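Particle-associated glycoside hydrolase (Acinetobacter phage Fri1, PDB 6C72) probably degrades the capsular polysaccharide of its Acinetobacter baumannii host, as a trimeric phage tailspike, during virus entry. Local coordinates at residues L106-T111 with H182-S187; T179-H182 with Q188-L191. All blocks are in the same frame, centred on the assembly; numbering follows the deposited sequence.

Interaction 1 (L106-T111 with H182-S187)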
loop_
_atom_site.group_PDB
_atom_site.type_symbol
_atom_site.label_atom_id
_atom_site.label_comp_id
_atom_site.label_asym_id
_atom_site.label_seq_id
_atom_site.Cartn_x
_atom_site.Cartn_y
_atom_site.Cartn_z
ATOM N N LEU A 106 18.682 41.274 -14.644
ATOM C CA LEU A 106 18.004 41.384 -13.351
ATOM C C LEU A 106 16.779 42.269 -13.524
ATOM O O LEU A 106 16.775 43.455 -13.191
ATOM C CB LEU A 106 18.939 41.950 -12.296
ATOM C CG LEU A 106 20.265 41.220 -12.165
ATOM C CD1 LEU A 106 21.122 41.983 -11.181
ATOM C CD2 LEU A 106 20.054 39.792 -11.718
ATOM N N ILE A 107 15.728 41.684 -14.087
ATOM C CA ILE A 107 14.526 42.421 -14.457
ATOM C C ILE A 107 13.358 41.865 -13.653
ATOM O O ILE A 107 13.026 40.677 -13.771
ATOM C CB ILE A 107 14.264 42.339 -15.969
ATOM C CG1 ILE A 107 15.334 43.139 -16.725
ATOM C CG2 ILE A 107 12.876 42.837 -16.301
ATOM C CD1 ILE A 107 15.448 42.794 -18.191
ATOM N N ASP A 108 12.741 42.718 -12.830
ATOM C CA ASP A 108 11.589 42.305 -12.036
ATOM C C ASP A 108 10.373 42.223 -12.949
ATOM O O ASP A 108 9.933 43.235 -13.503
ATOM C CB ASP A 108 11.367 43.283 -10.876
ATOM C CG ASP A 108 10.220 42.867 -9.928
ATOM O OD1 ASP A 108 9.570 41.822 -10.116
ATOM O OD2 ASP A 108 10.002 43.573 -8.927
ATOM N N GLN A 109 9.831 41.023 -13.113
ATOM C CA GLN A 109 8.639 40.818 -13.925
ATOM C C GLN A 109 7.497 40.285 -13.064
ATOM O O GLN A 109 6.595 39.606 -13.563
ATOM C CB GLN A 109 8.924 39.881 -15.101
ATOM C CG GLN A 109 10.242 40.195 -15.837
ATOM C CD GLN A 109 10.282 39.687 -17.288
ATOM O OE1 GLN A 109 9.642 40.254 -18.183
ATOM N NE2 GLN A 109 10.987 38.588 -17.504
ATOM N N THR A 110 7.544 40.586 -11.761
ATOM C CA THR A 110 6.554 40.066 -10.821
ATOM C C THR A 110 5.139 40.476 -11.216
ATOM O O THR A 110 4.226 39.643 -11.263
ATOM C CB THR A 110 6.894 40.548 -9.409
ATOM O OG1 THR A 110 8.124 39.939 -8.986
ATOM C CG2 THR A 110 5.779 40.203 -8.415
ATOM N N THR A 111 4.947 41.752 -11.531
ATOM C CA THR A 111 3.609 42.236 -11.843
ATOM C C THR A 111 3.026 41.527 -13.061
ATOM O O THR A 111 1.843 41.160 -13.066
ATOM C CB THR A 111 3.653 43.749 -12.058
ATOM O OG1 THR A 111 4.083 44.385 -10.847
ATOM C CG2 THR A 111 2.284 44.286 -12.445
ATOM N N HIS A 182 13.159 32.608 -10.616
ATOM C CA HIS A 182 13.668 33.266 -9.424
ATOM C C HIS A 182 12.579 34.136 -8.826
ATOM O O HIS A 182 11.565 34.425 -9.462
ATOM C CB HIS A 182 14.873 34.169 -9.713
ATOM C CG HIS A 182 15.955 33.553 -10.544
ATOM N ND1 HIS A 182 17.239 33.376 -10.073
ATOM C CD2 HIS A 182 15.970 33.148 -11.836
ATOM C CE1 HIS A 182 17.991 32.867 -11.031
ATOM N NE2 HIS A 182 17.242 32.710 -12.107
ATOM N N SER A 183 12.830 34.593 -7.607
ATOM C CA SER A 183 11.978 35.561 -6.940
ATOM C C SER A 183 12.534 36.968 -7.114
ATOM O O SER A 183 13.712 37.165 -7.412
ATOM C CB SER A 183 11.845 35.240 -5.452
ATOM O OG SER A 183 11.039 36.215 -4.812
ATOM N N SER A 184 11.671 37.956 -6.902
ATOM C CA SER A 184 12.084 39.350 -6.945
ATOM C C SER A 184 12.543 39.887 -5.594
ATOM O O SER A 184 12.984 41.041 -5.537
ATOM C CB SER A 184 10.951 40.224 -7.476
ATOM O OG SER A 184 9.799 40.116 -6.661
ATOM N N ASP A 185 12.439 39.108 -4.518
ATOM C CA ASP A 185 12.934 39.516 -3.199
ATOM C C ASP A 185 13.395 38.267 -2.440
ATOM O O ASP A 185 13.647 37.216 -3.040
ATOM C CB ASP A 185 11.855 40.315 -2.438
ATOM C CG ASP A 185 10.586 39.499 -2.145
ATOM O OD1 ASP A 185 10.624 38.245 -2.129
ATOM O OD2 ASP A 185 9.522 40.122 -1.934
ATOM N N GLY A 186 13.494 38.379 -1.111
ATOM C CA GLY A 186 13.979 37.322 -0.250
ATOM C C GLY A 186 12.928 36.415 0.353
ATOM O O GLY A 186 13.270 35.574 1.191
ATOM N N SER A 187 11.665 36.539 -0.052
ATOM C CA SER A 187 10.588 35.788 0.577
ATOM C C SER A 187 10.444 34.406 -0.050
ATOM O O SER A 187 11.059 33.446 0.425
ATOM C CB SER A 187 9.277 36.583 0.510
ATOM O OG SER A 187 9.013 37.039 -0.807
#
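Thr110 and Ser184 meet hydroxyl to hydroxyl: Ser184 OG gives its proton to Thr110 OG1 at 2.9 Å, the one hydrogen bond that joins 106-111 to 182-187. The contact lies at the surface and ties the loop between strands 179-182 and 188-192 of the beta-helix to the start of helix 110-122. Both CB atoms are directed at the opposing segment, and short hydroxylated side chains suit two backbones this close, since each hydroxyl can reach the other directly. Ser184 OG sits between its own backbone N and carbonyl carbon (chi1 59°), which turns the hydroxyl at the threonine.

Asp108 comes alongside the same pair. Its CG is anti to the backbone N (chi1 -176°), and this extension carries the carboxylate over to the serine, where OD1 lies 3.4 Å from Ser184 CB. That approach is a packing contact, whereas the polar work of OD1 is done within its own segment. Thr110 OG1 donates to Asp108 OD1 at 2.6 Å, on the syn lone pair. Thr110 N reaches the same Asp108 OD1 at 2.9 Å on the anti side, tilted 33° from the carboxylate plane. The second bond makes an Asx turn, which leads into the helix just as Gln109 takes the N-cap position.

On the other segment, Ser183 OG accepts from Asp185 N at 3.2 Å, an ST turn that folds the loop round Ser184. Lys138 of strand 133-140 touches Ser184, and its backbone N also bonds to Thr110 OG1.

The chemistry is thus a short relay, from Ser184 through Thr110 to Asp108. The threonine oxygen both accepts and donates, so its rotation is fixed from several directions. A negative carboxylate beside the first turn of a helix would probably be favoured by the helix dipole and would polarise the hydroxyl that binds it.

Interaction 2 (T179-H182 with Q188-L191)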
loop_
_atom_site.group_PDB
_atom_site.type_symbol
_atom_site.label_atom_id
_atom_site.label_comp_id
_atom_site.label_asym_id
_atom_site.label_seq_id
_atom_site.Cartn_x
_atom_site.Cartn_y
_atom_site.Cartn_z
ATOM N N THR A 179 13.522 26.752 -18.241
ATOM C CA THR A 179 12.942 27.841 -17.476
ATOM C C THR A 179 13.593 27.861 -16.098
ATOM O O THR A 179 13.589 26.845 -15.395
ATOM C CB THR A 179 11.428 27.670 -17.363
ATOM O OG1 THR A 179 10.857 27.607 -18.672
ATOM C CG2 THR A 179 10.801 28.844 -16.595
ATOM N N PHE A 180 14.158 29.010 -15.719
ATOM C CA PHE A 180 14.774 29.191 -14.406
ATOM C C PHE A 180 14.028 30.300 -13.673
ATOM O O PHE A 180 14.188 31.488 -13.992
ATOM C CB PHE A 180 16.262 29.516 -14.528
ATOM C CG PHE A 180 17.054 28.445 -15.209
ATOM C CD1 PHE A 180 17.542 27.363 -14.487
ATOM C CD2 PHE A 180 17.332 28.521 -16.575
ATOM C CE1 PHE A 180 18.271 26.370 -15.120
ATOM C CE2 PHE A 180 18.058 27.533 -17.210
ATOM C CZ PHE A 180 18.535 26.466 -16.491
ATOM N N TRP A 181 13.274 29.917 -12.649
ATOM C CA TRP A 181 12.309 30.806 -12.007
ATOM C C TRP A 181 12.890 31.306 -10.686
ATOM O O TRP A 181 13.113 30.518 -9.757
ATOM C CB TRP A 181 10.995 30.061 -11.812
ATOM C CG TRP A 181 9.838 30.903 -11.412
ATOM C CD1 TRP A 181 9.789 32.253 -11.349
ATOM C CD2 TRP A 181 8.552 30.430 -10.993
ATOM N NE1 TRP A 181 8.556 32.661 -10.923
ATOM C CE2 TRP A 181 7.772 31.560 -10.702
ATOM C CE3 TRP A 181 7.989 29.157 -10.829
ATOM C CZ2 TRP A 181 6.451 31.463 -10.250
ATOM C CZ3 TRP A 181 6.677 29.060 -10.382
ATOM C CH2 TRP A 181 5.923 30.207 -10.098
ATOM N N HIS A 182 13.159 32.608 -10.616
ATOM C CA HIS A 182 13.668 33.266 -9.424
ATOM C C HIS A 182 12.579 34.136 -8.826
ATOM O O HIS A 182 11.565 34.425 -9.462
ATOM C CB HIS A 182 14.873 34.169 -9.713
ATOM C CG HIS A 182 15.955 33.553 -10.544
ATOM N ND1 HIS A 182 17.239 33.376 -10.073
ATOM C CD2 HIS A 182 15.970 33.148 -11.836
ATOM C CE1 HIS A 182 17.991 32.867 -11.031
ATOM N NE2 HIS A 182 17.242 32.710 -12.107
ATOM N N GLN A 188 9.633 34.283 -1.099
ATOM C CA GLN A 188 9.454 33.003 -1.773
ATOM C C GLN A 188 9.251 33.241 -3.260
ATOM O O GLN A 188 8.956 34.359 -3.690
ATOM C CB GLN A 188 8.279 32.200 -1.191
ATOM C CG GLN A 188 6.897 32.735 -1.519
ATOM C CD GLN A 188 6.564 33.988 -0.723
ATOM O OE1 GLN A 188 6.790 34.042 0.488
ATOM N NE2 GLN A 188 5.993 34.991 -1.393
ATOM N N VAL A 189 9.424 32.178 -4.052
ATOM C CA VAL A 189 9.147 32.290 -5.479
ATOM C C VAL A 189 7.662 32.097 -5.747
ATOM O O VAL A 189 7.017 32.935 -6.394
ATOM C CB VAL A 189 9.979 31.275 -6.289
ATOM C CG1 VAL A 189 9.702 31.439 -7.783
ATOM C CG2 VAL A 189 11.467 31.409 -6.004
ATOM N N TYR A 190 7.096 31.012 -5.214
ATOM C CA TYR A 190 5.739 30.565 -5.520
ATOM C C TYR A 190 4.992 30.318 -4.207
ATOM O O TYR A 190 5.206 29.301 -3.541
ATOM C CB TYR A 190 5.784 29.300 -6.372
ATOM C CG TYR A 190 4.512 28.981 -7.126
ATOM C CD1 TYR A 190 3.597 29.983 -7.459
ATOM C CD2 TYR A 190 4.218 27.659 -7.498
ATOM C CE1 TYR A 190 2.441 29.686 -8.167
ATOM C CE2 TYR A 190 3.054 27.343 -8.197
ATOM C CZ TYR A 190 2.174 28.359 -8.531
ATOM O OH TYR A 190 1.029 28.050 -9.230
ATOM N N LEU A 191 4.115 31.238 -3.829
ATOM C CA LEU A 191 3.330 31.126 -2.605
ATOM C C LEU A 191 1.941 30.578 -2.916
ATOM O O LEU A 191 1.234 31.108 -3.777
ATOM C CB LEU A 191 3.220 32.482 -1.909
ATOM C CG LEU A 191 2.321 32.569 -0.671
ATOM C CD1 LEU A 191 2.852 31.720 0.474
ATOM C CD2 LEU A 191 2.126 34.023 -0.256
#
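Trp181 and Val189 pack together inside the parallel beta-helix, the fold that forms the long shaft of this tailspike. After strand 179-182 the chain loops out through 183-187, returns, and turns a corner at Val189 and Tyr190. No hydrogen bond crosses between the segments; packing alone joins them.

The first kind of interaction is CH-pi. Val189 CG1 stands over one face of the indole, 3.4 Å from the centroid of the five-membered ring of Trp181 and only 5° off the ring normal. Two torsions bring this about: Trp181 has CG anti to its backbone N (chi1 -169°), and Val189 holds CG1 in the corresponding place. A beta-branched valine suits the bend because its other methyl, CG2, can pack against the backbone next to His182 while CG1 covers the indole.

The second is aromatic. The six-membered ring of Trp181 and the ring of Tyr190 form an oblique pair, with centroids 5.0 Å apart and planes inclined at 48°. Trp181 CH2 lies over one face of the tyrosine, offset toward its rim. Val147 of strand 145-148 and Met206 of strand 204-207 in the following coil touch both rings, which places them in the buried interior of the helix.

Polar ends are satisfied by main-chain carbonyls: Trp181 NE1 bonds to Ala137 O and Tyr190 OH to Gly200 O. Large aromatics with one polar atom each can therefore be buried here. His182 turns its CB from the other segment, and its imidazole bonds to Ser209 O and to His134, a zinc ligand in a crystal structure of this protein.

Its carbonyl still completes the contact, with His182 O 3.9 Å from Val189 CG1.

In the fold
From the N terminus, 106-111 comes first and enters helix 110-122. The chain then builds early strands of the beta-helix, 126-129, 133-140 and 145-148, before strand 179-182. Interaction 1 closes this long excursion of 70 residues by bringing the loop 182-187 back to the start of the helix. Interaction 2 closes the five-residue loop 183-187 between strands 179-182 and 188-192. They neither nest nor stand apart: interaction 2 begins on the stretch where interaction 1 ends, His182 belonging to both. Ser183 OG also lies 3.0 Å from Gln188 O, a probable hydrogen bond. One surface loop is thereby tied to helix 110-122 outside and to the buried interior within.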